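Side-chain contacts in uncharacterized protein DUF1185 (Bordetella bronchiseptica RB50, PDB 3BYQ), which is of unknown function but adopts a variant of the Bacillus chorismate mutase fold and may play a part in amino-acid metabolism: residues 106-109 and 110-114; 65-68 and 69-73; 89-92 and 93-96. All blocks are in the same frame, centred on the assembly; numbering follows the deposited sequence. Where two conformers were deposited one is given.

Contact 1 of 3, residues 106-109 and 110-114; sequences MRSV and LGEPK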
HETATM    1  N   MSE B 106       1.036 -20.295  24.132  1.00 19.02           N
HETATM    2  CA  MSE B 106       2.439 -20.311  23.733  1.00 19.61           C
HETATM    3  C   MSE B 106       3.350 -20.476  24.938  1.00 18.80           C
HETATM    4  O   MSE B 106       4.277 -21.290  24.940  1.00 17.98           O
HETATM    5  CB  MSE B 106       2.793 -19.063  22.909  1.00 21.78           C
HETATM    6  CG  MSE B 106       4.257 -19.035  22.523  1.00 19.35           C
HETATM    7 SE   MSE B 106       4.646 -17.912  21.075  0.75 15.03          SE
HETATM    8  CE  MSE B 106       3.963 -16.344  21.819  1.00 15.87           C
ATOM      9  N   ARG B 107       3.087 -19.719  25.987  1.00 19.33           N
ATOM     10  CA  ARG B 107       3.901 -19.844  27.174  1.00 20.21           C
ATOM     11  C   ARG B 107       3.850 -21.257  27.733  1.00 19.64           C
ATOM     12  O   ARG B 107       4.882 -21.798  28.150  1.00 18.82           O
ATOM     13  CB  ARG B 107       3.549 -18.762  28.193  1.00 19.04           C
ATOM     14  CG  ARG B 107       4.027 -17.434  27.644  1.00 23.44           C
ATOM     15  CD  ARG B 107       3.536 -16.306  28.463  1.00 30.53           C
ATOM     16  NE  ARG B 107       4.226 -16.254  29.731  1.00 33.42           N
ATOM     17  CZ  ARG B 107       3.934 -15.375  30.670  1.00 34.77           C
ATOM     18  NH1 ARG B 107       2.950 -14.511  30.479  1.00 37.23           N
ATOM     19  NH2 ARG B 107       4.602 -15.370  31.806  1.00 39.30           N
ATOM     20  N   SER B 108       2.688 -21.910  27.657  1.00 19.93           N
ATOM     21  CA  SER B 108       2.581 -23.291  28.154  1.00 19.13           C
ATOM     22  C   SER B 108       3.383 -24.290  27.303  1.00 20.75           C
ATOM     23  O   SER B 108       4.045 -25.175  27.833  1.00 18.00           O
ATOM     24  CB  SER B 108       1.116 -23.715  28.270  1.00 23.41           C
ATOM     25  OG  SER B 108       0.489 -22.924  29.282  1.00 26.75           O
ATOM     26  N   VAL B 109       3.343 -24.109  25.990  1.00 18.49           N
ATOM     27  CA  VAL B 109       4.122 -24.938  25.055  1.00 18.17           C
ATOM     28  C   VAL B 109       5.615 -24.812  25.325  1.00 17.99           C
ATOM     29  O   VAL B 109       6.353 -25.780  25.265  1.00 21.04           O
ATOM     30  CB  VAL B 109       3.798 -24.604  23.584  1.00 20.54           C
ATOM     31  CG1 VAL B 109       4.881 -25.095  22.609  1.00 19.03           C
ATOM     32  CG2 VAL B 109       2.384 -25.102  23.266  1.00 19.66           C
ATOM     33  N   LEU B 110       6.026 -23.623  25.720  1.00 19.79           N
ATOM     34  CA  LEU B 110       7.436 -23.317  25.986  1.00 20.33           C
ATOM     35  C   LEU B 110       7.923 -23.561  27.424  1.00 19.69           C
ATOM     36  O   LEU B 110       9.011 -23.141  27.769  1.00 23.87           O
ATOM     37  CB  LEU B 110       7.725 -21.876  25.599  1.00 19.50           C
ATOM     38  CG  LEU B 110       7.646 -21.507  24.119  1.00 19.78           C
ATOM     39  CD1 LEU B 110       7.841 -20.009  23.821  1.00 18.67           C
ATOM     40  CD2 LEU B 110       8.698 -22.339  23.373  1.00 20.90           C
ATOM     41  N   GLY B 111       7.124 -24.201  28.277  1.00 19.53           N
ATOM     42  CA  GLY B 111       7.576 -24.463  29.670  1.00 19.31           C
ATOM     43  C   GLY B 111       7.463 -23.265  30.607  1.00 21.93           C
ATOM     44  O   GLY B 111       8.197 -23.141  31.585  1.00 20.39           O
ATOM     45  N   GLU B 112       6.534 -22.387  30.278  1.00 19.15           N
ATOM     46  CA  GLU B 112       6.218 -21.184  31.110  1.00 21.93           C
ATOM     47  C   GLU B 112       7.385 -20.186  31.296  1.00 19.86           C
ATOM     48  O   GLU B 112       7.730 -19.830  32.440  1.00 20.64           O
ATOM     49  CB  GLU B 112       5.623 -21.571  32.476  1.00 21.85           C
ATOM     50  CG  GLU B 112       4.446 -22.540  32.417  1.00 21.48           C
ATOM     51  CD  GLU B 112       3.215 -21.981  31.751  1.00 31.98           C
ATOM     52  OE1 GLU B 112       3.182 -20.762  31.475  1.00 24.76           O
ATOM     53  OE2 GLU B 112       2.277 -22.775  31.523  1.00 26.05           O
ATOM     54  N   PRO B 113       7.993 -19.731  30.183  1.00 20.62           N
ATOM     55  CA  PRO B 113       8.921 -18.610  30.325  1.00 18.38           C
ATOM     56  C   PRO B 113       8.182 -17.441  30.968  1.00 19.95           C
ATOM     57  O   PRO B 113       6.953 -17.339  30.869  1.00 19.26           O
ATOM     58  CB  PRO B 113       9.353 -18.309  28.904  1.00 18.98           C
ATOM     59  CG  PRO B 113       8.264 -18.927  28.011  1.00 23.95           C
ATOM     60  CD  PRO B 113       7.738 -20.080  28.761  1.00 22.90           C
ATOM     61  N   LYS B 114       8.947 -16.561  31.605  1.00 18.70           N
ATOM     62  CA  LYS B 114       8.392 -15.514  32.477  1.00 19.72           C
ATOM     63  C   LYS B 114       7.985 -14.209  31.856  1.00 18.54           C
ATOM     64  O   LYS B 114       7.140 -13.502  32.431  1.00 19.02           O
ATOM     65  CB  LYS B 114       9.391 -15.168  33.592  1.00 20.48           C
ATOM     66  CG  LYS B 114       9.712 -16.300  34.589  1.00 28.60           C
ATOM     67  CD  LYS B 114       8.664 -16.447  35.632  1.00 36.10           C
ATOM     68  CE  LYS B 114       9.120 -17.394  36.727  1.00 42.91           C
ATOM     69  NZ  LYS B 114      10.105 -16.766  37.637  1.00 54.22           N
TER
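Arg107 reaches forward from the last turn of helix 98-109 and takes hold of the chain that leaves it. Its guanidinium meets the carbonyl of Pro113 side-on: NE lies 3.1 Å from Pro113 O and NH2 3.2 Å from the same Pro113 O, with the oxygen close to the guanidinium plane. The NH2 bond uses a lone pair in the carbonyl plane, whereas NE approaches tilted 23° from it. A bend at chi3 (72°) in an otherwise extended arm turns this edge to the carbonyl, and NH1 is bonded to Tyr141 OH of the second subunit. The helix itself closes in a Schellman motif. Glu112 N bonds to Arg107 O at 2.8 Å and Gly111 N to Ser108 O at 3.3 Å, Gly111 taking the positive phi of the C-prime position. Glu112 then folds back, bent at chi2 (-65°), to bring its OE2 within 2.9 Å of Ser108 OG. Trp104 O is also within reach of the single Ser108 proton, so the two acceptors compete for it or share it; a bound ethanediol is a further partner of this hydroxyl. Away from these polar groups, Met106, a selenomethionine, and Leu110 lie side by side and point the same way, CG of Met106 3.9 Å from CD1 of Leu110; both also pack on Tyr80 and Met168 of the sheet. The two N-H bonds to Pro113 O, with the Tyr141 bond at NH1, probably restrain the guanidinium's rotation at the subunit boundary, and its positive charge may polarise the Pro113 carbonyl.

Contact 2 of 3, residues 65-68 and 69-73; sequences ATEL and VDTLG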
ATOM      1  N   ALA B  65       1.660 -22.590  18.198  1.00 19.24           N
ATOM      2  CA  ALA B  65       2.889 -22.551  19.002  1.00 18.27           C
ATOM      3  C   ALA B  65       3.665 -23.835  18.780  1.00 17.74           C
ATOM      4  O   ALA B  65       4.866 -23.825  18.662  1.00 17.78           O
ATOM      5  CB  ALA B  65       2.581 -22.328  20.525  1.00 18.81           C
ATOM      6  N   THR B  66       2.953 -24.943  18.740  1.00 17.84           N
ATOM      7  CA  THR B  66       3.594 -26.264  18.501  1.00 19.33           C
ATOM      8  C   THR B  66       4.284 -26.303  17.151  1.00 20.47           C
ATOM      9  O   THR B  66       5.403 -26.795  17.014  1.00 19.71           O
ATOM     10  CB  THR B  66       2.581 -27.420  18.648  1.00 21.03           C
ATOM     11  OG1 THR B  66       2.035 -27.368  19.980  1.00 23.13           O
ATOM     12  CG2 THR B  66       3.234 -28.753  18.434  1.00 22.48           C
ATOM     13  N   GLU B  67       3.639 -25.718  16.159  1.00 19.33           N
ATOM     14  CA  GLU B  67       4.214 -25.684  14.825  1.00 18.16           C
ATOM     15  C   GLU B  67       5.522 -24.912  14.808  1.00 19.61           C
ATOM     16  O   GLU B  67       6.487 -25.285  14.141  1.00 17.74           O
ATOM     17  CB  GLU B  67       3.252 -25.047  13.837  1.00 19.63           C
ATOM     18  CG  GLU B  67       3.785 -25.004  12.452  1.00 22.58           C
ATOM     19  CD  GLU B  67       2.815 -24.384  11.444  1.00 24.42           C
ATOM     20  OE1 GLU B  67       2.015 -23.488  11.831  1.00 23.64           O
ATOM     21  OE2 GLU B  67       2.879 -24.800  10.264  1.00 29.13           O
ATOM     22  N   LEU B  68       5.538 -23.812  15.546  1.00 17.43           N
ATOM     23  CA  LEU B  68       6.725 -22.943  15.601  1.00 17.15           C
ATOM     24  C   LEU B  68       7.885 -23.652  16.291  1.00 18.48           C
ATOM     25  O   LEU B  68       9.018 -23.627  15.811  1.00 18.63           O
ATOM     26  CB  LEU B  68       6.405 -21.617  16.264  1.00 17.40           C
ATOM     27  CG  LEU B  68       5.622 -20.583  15.438  1.00 17.19           C
ATOM     28  CD1 LEU B  68       5.125 -19.395  16.314  1.00 19.29           C
ATOM     29  CD2 LEU B  68       6.484 -20.101  14.250  1.00 18.93           C
ATOM     30  N   VAL B  69       7.601 -24.345  17.389  1.00 18.24           N
ATOM     31  CA  VAL B  69       8.665 -25.092  18.087  0.50 20.30           C
ATOM     32  C   VAL B  69       9.185 -26.198  17.193  1.00 20.18           C
ATOM     33  O   VAL B  69      10.401 -26.407  17.089  1.00 21.02           O
ATOM     34  CB  VAL B  69       8.213 -25.630  19.460  0.50 21.41           C
ATOM     35  CG1 VAL B  69       9.177 -26.692  19.987  0.50 23.96           C
ATOM     36  CG2 VAL B  69       8.114 -24.471  20.416  0.50 22.40           C
ATOM     37  N   ASP B  70       8.281 -26.888  16.520  1.00 22.57           N
ATOM     38  CA  ASP B  70       8.693 -27.955  15.607  1.00 21.01           C
ATOM     39  C   ASP B  70       9.547 -27.412  14.448  1.00 23.01           C
ATOM     40  O   ASP B  70      10.412 -28.094  13.914  1.00 25.58           O
ATOM     41  CB  ASP B  70       7.495 -28.717  15.036  1.00 23.22           C
ATOM     42  CG  ASP B  70       6.748 -29.555  16.098  1.00 31.47           C
ATOM     43  OD1 ASP B  70       7.254 -29.688  17.241  1.00 35.81           O
ATOM     44  OD2 ASP B  70       5.637 -30.067  15.775  1.00 33.50           O
ATOM     45  N   THR B  71       9.299 -26.168  14.071  1.00 20.95           N
ATOM     46  CA  THR B  71      10.002 -25.528  12.951  1.00 20.57           C
ATOM     47  C   THR B  71      11.377 -25.035  13.339  1.00 21.16           C
ATOM     48  O   THR B  71      12.349 -25.280  12.639  1.00 21.53           O
ATOM     49  CB  THR B  71       9.155 -24.335  12.388  1.00 20.89           C
ATOM     50  OG1 THR B  71       7.879 -24.837  11.952  1.00 21.90           O
ATOM     51  CG2 THR B  71       9.868 -23.574  11.268  1.00 21.66           C
ATOM     52  N   LEU B  72      11.466 -24.336  14.471  1.00 18.53           N
ATOM     53  CA  LEU B  72      12.713 -23.736  14.888  1.00 17.87           C
ATOM     54  C   LEU B  72      13.576 -24.591  15.803  1.00 22.01           C
ATOM     55  O   LEU B  72      14.787 -24.364  15.897  1.00 20.96           O
ATOM     56  CB  LEU B  72      12.467 -22.398  15.567  1.00 18.32           C
ATOM     57  CG  LEU B  72      11.917 -21.258  14.709  1.00 19.90           C
ATOM     58  CD1 LEU B  72      11.698 -19.975  15.566  1.00 21.71           C
ATOM     59  CD2 LEU B  72      12.850 -20.942  13.526  1.00 21.28           C
ATOM     60  N   GLY B  73      12.926 -25.547  16.467  1.00 21.38           N
ATOM     61  CA  GLY B  73      13.544 -26.419  17.460  1.00 22.38           C
ATOM     62  C   GLY B  73      13.315 -25.827  18.834  1.00 25.05           C
ATOM     63  O   GLY B  73      13.591 -24.658  19.085  1.00 24.65           O
TER
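Thr71 turns its hydroxyl back along helix 51-72 onto the carbonyl of Glu67, one turn earlier. With OG1 beside its own backbone N (chi1 -59°), the hydroxyl donates to Glu67 O over a short 2.6 Å. The amide Thr71 N bonds to the same Glu67 O at 2.9 Å, and the two donors arrive from opposite faces of the carbonyl plane, OG1 tilted 34° from it. The Glu67 side chain runs alongside that of Thr71, its CG 4.1 Å from Thr71 OG1, but it is extended throughout and carries its carboxylate to Arg10 and Ser34 on the neighbouring strands. Thr66 and Asp70 likewise lie side by side, the methyl CG2 of Thr66 3.8 Å from OD2 of Asp70, while Thr66 OG1 turns to Thr62 O. On the buried side Leu68 packs against Leu12, Ala32 and Leu166 of the sheet. Farther along, Leu72 N bonds to Leu68 O at 2.9 Å, before Gly73 leaves the helix with positive phi. The Thr71 side chain also packs on Leu12 and Val14 of strand 7-17. Glu67 O thus takes two bonds, from Thr71 N and Thr71 OG1; the proton of the hydroxyl is used within the helix itself, and the bond probably fixes the chi1 rotation of the threonine.

Contact 3 of 3, residues 89-92 and 93-96; sequences DGEM and EHGA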
ATOM      1  N   ASP B  89     -15.523  -6.161   9.188  1.00 17.19           N
ATOM      2  CA  ASP B  89     -16.858  -6.338   9.782  1.00 17.75           C
ATOM      3  C   ASP B  89     -16.806  -6.733  11.267  1.00 19.44           C
ATOM      4  O   ASP B  89     -17.844  -6.925  11.879  1.00 21.48           O
ATOM      5  CB  ASP B  89     -17.714  -7.332   8.983  1.00 18.27           C
ATOM      6  CG  ASP B  89     -18.196  -6.784   7.661  1.00 24.07           C
ATOM      7  OD1 ASP B  89     -17.864  -5.625   7.283  1.00 25.25           O
ATOM      8  OD2 ASP B  89     -18.925  -7.536   6.970  1.00 26.84           O
ATOM      9  N   GLY B  90     -15.616  -6.840  11.841  1.00 17.57           N
ATOM     10  CA  GLY B  90     -15.445  -7.184  13.235  1.00 17.60           C
ATOM     11  C   GLY B  90     -15.099  -5.971  14.060  1.00 18.23           C
ATOM     12  O   GLY B  90     -15.349  -4.834  13.658  1.00 17.86           O
ATOM     13  N   GLU B  91     -14.543  -6.233  15.235  1.00 16.66           N
ATOM     14  CA  GLU B  91     -14.104  -5.191  16.155  1.00 17.69           C
ATOM     15  C   GLU B  91     -12.810  -5.622  16.817  1.00 18.27           C
ATOM     16  O   GLU B  91     -12.460  -6.805  16.831  1.00 18.36           O
ATOM     17  CB  GLU B  91     -15.153  -4.852  17.208  1.00 18.13           C
ATOM     18  CG  GLU B  91     -15.487  -5.980  18.154  1.00 20.46           C
ATOM     19  CD  GLU B  91     -16.489  -5.550  19.226  1.00 20.14           C
ATOM     20  OE1 GLU B  91     -16.133  -4.748  20.132  1.00 17.84           O
ATOM     21  OE2 GLU B  91     -17.654  -6.031  19.170  1.00 20.97           O
HETATM   22  N   MSE B  92     -12.133  -4.649  17.411  1.00 18.60           N
HETATM   23  CA  MSE B  92     -10.836  -4.864  18.046  0.50 19.76           C
HETATM   24  C   MSE B  92     -10.931  -5.956  19.104  1.00 17.21           C
HETATM   25  O   MSE B  92     -10.032  -6.772  19.239  1.00 20.86           O
HETATM   26  CB  MSE B  92     -10.337  -3.566  18.702  0.50 18.90           C
HETATM   27  CG  MSE B  92      -8.855  -3.492  18.975  0.50 25.79           C
HETATM   28 SE   MSE B  92      -7.725  -3.541  17.386  0.38 16.99          SE
HETATM   29  CE  MSE B  92      -6.314  -2.343  18.035  0.50 16.97           C
ATOM     30  N   GLU B  93     -12.042  -5.954  19.828  1.00 17.47           N
ATOM     31  CA  GLU B  93     -12.225  -6.934  20.911  1.00 16.03           C
ATOM     32  C   GLU B  93     -12.144  -8.381  20.403  1.00 16.97           C
ATOM     33  O   GLU B  93     -11.749  -9.289  21.133  1.00 17.18           O
ATOM     34  CB  GLU B  93     -13.510  -6.673  21.693  1.00 15.37           C
ATOM     35  CG  GLU B  93     -13.446  -7.126  23.101  1.00 16.37           C
ATOM     36  CD  GLU B  93     -12.550  -6.260  23.943  1.00 21.41           C
ATOM     37  OE1 GLU B  93     -12.110  -5.202  23.429  1.00 17.47           O
ATOM     38  OE2 GLU B  93     -12.318  -6.612  25.124  1.00 18.22           O
ATOM     39  N   HIS B  94     -12.481  -8.603  19.132  1.00 16.21           N
ATOM     40  CA  HIS B  94     -12.406  -9.957  18.550  1.00 18.35           C
ATOM     41  C   HIS B  94     -10.956 -10.439  18.371  1.00 19.15           C
ATOM     42  O   HIS B  94     -10.684 -11.620  18.238  1.00 21.29           O
ATOM     43  CB  HIS B  94     -13.115 -10.025  17.204  1.00 17.34           C
ATOM     44  CG  HIS B  94     -14.572  -9.704  17.260  1.00 17.09           C
ATOM     45  ND1 HIS B  94     -15.254  -9.209  16.167  1.00 19.07           N
ATOM     46  CD2 HIS B  94     -15.473  -9.792  18.273  1.00 17.75           C
ATOM     47  CE1 HIS B  94     -16.519  -9.005  16.510  1.00 19.79           C
ATOM     48  NE2 HIS B  94     -16.680  -9.350  17.785  1.00 17.10           N
ATOM     49  N   GLY B  95     -10.047  -9.476  18.295  1.00 18.95           N
ATOM     50  CA  GLY B  95      -8.632  -9.758  18.227  1.00 18.64           C
ATOM     51  C   GLY B  95      -8.035  -9.803  19.624  1.00 17.32           C
ATOM     52  O   GLY B  95      -7.088 -10.522  19.882  1.00 18.08           O
ATOM     53  N   ALA B  96      -8.601  -9.022  20.525  1.00 16.79           N
ATOM     54  CA  ALA B  96      -8.074  -8.912  21.873  1.00 17.06           C
ATOM     55  C   ALA B  96      -8.166 -10.203  22.677  1.00 19.00           C
ATOM     56  O   ALA B  96      -7.447 -10.393  23.666  1.00 18.13           O
ATOM     57  CB  ALA B  96      -8.732  -7.748  22.606  1.00 13.89           C
TER
HETATM   58  O   HOH W   1     -19.072  -8.230  18.761  1.00 17.69           O
HETATM   59  O   HOH W   2     -13.721  -3.482  20.065  1.00 18.45           O
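This is a local contact in which a loop turns into a short helix, joining the segment after strand 79-86 to the short, loosely formed helix 93-96 in this variant of the chorismate mutase fold. A CH-pi interaction between Glu91 and His94 carries it. The Glu91 side chain crosses that of His94 at about a right angle and sets CG over the centre of one ring face, 3.6 Å from the centroid; chi1 of 64°, which places CG between the backbone N and the carbonyl carbon, brings it there. At the ring edge lies Gly90 CA. The backbone closes the turn through His94 N, 2.9 Å from Glu91 O, and through Met92 O, which accepts from both Gly95 N and Ala96 N. The carboxylates of Glu91 and Glu93 reach the second subunit: Glu91 OE2 and Glu93 OE1 make salt bridges with its Arg177 and Arg173, respectively, charges that probably favour the ionised carboxylates, and Glu93 OE2 bonds to Arg177 N of that subunit. Water completes the arrangement. One molecule donates to Glu91 OE1 and accepts from Glu93 N, at the start of the short helix; another donates to Glu91 OE2 at 2.6 Å and lies 2.8 Å from His94 NE2.

Contacts 1 and 2 meet through their apolar side chains, where helix 98-109 packs beside helix 51-72. Their centres are 13 Å apart, yet they touch directly: Met106 CA lies 3.8 Å from Ala65 CB, and Val109 CG2 lies 3.9 Å from Ala65 CB. Contact 3 stands apart, its centre about 25 Å from that of contact 1 and 27 Å from that of contact 2, on the opposite side of the chain's centre from contact 2. It shares with contact 1 an interface to the second subunit, whereas no other chain touches contact 2. The ethanediol at Ser108, the tetraethylene glycol near Glu67 and the ethanediol near Thr71 probably come from the crystallisation liquor and by themselves identify no site.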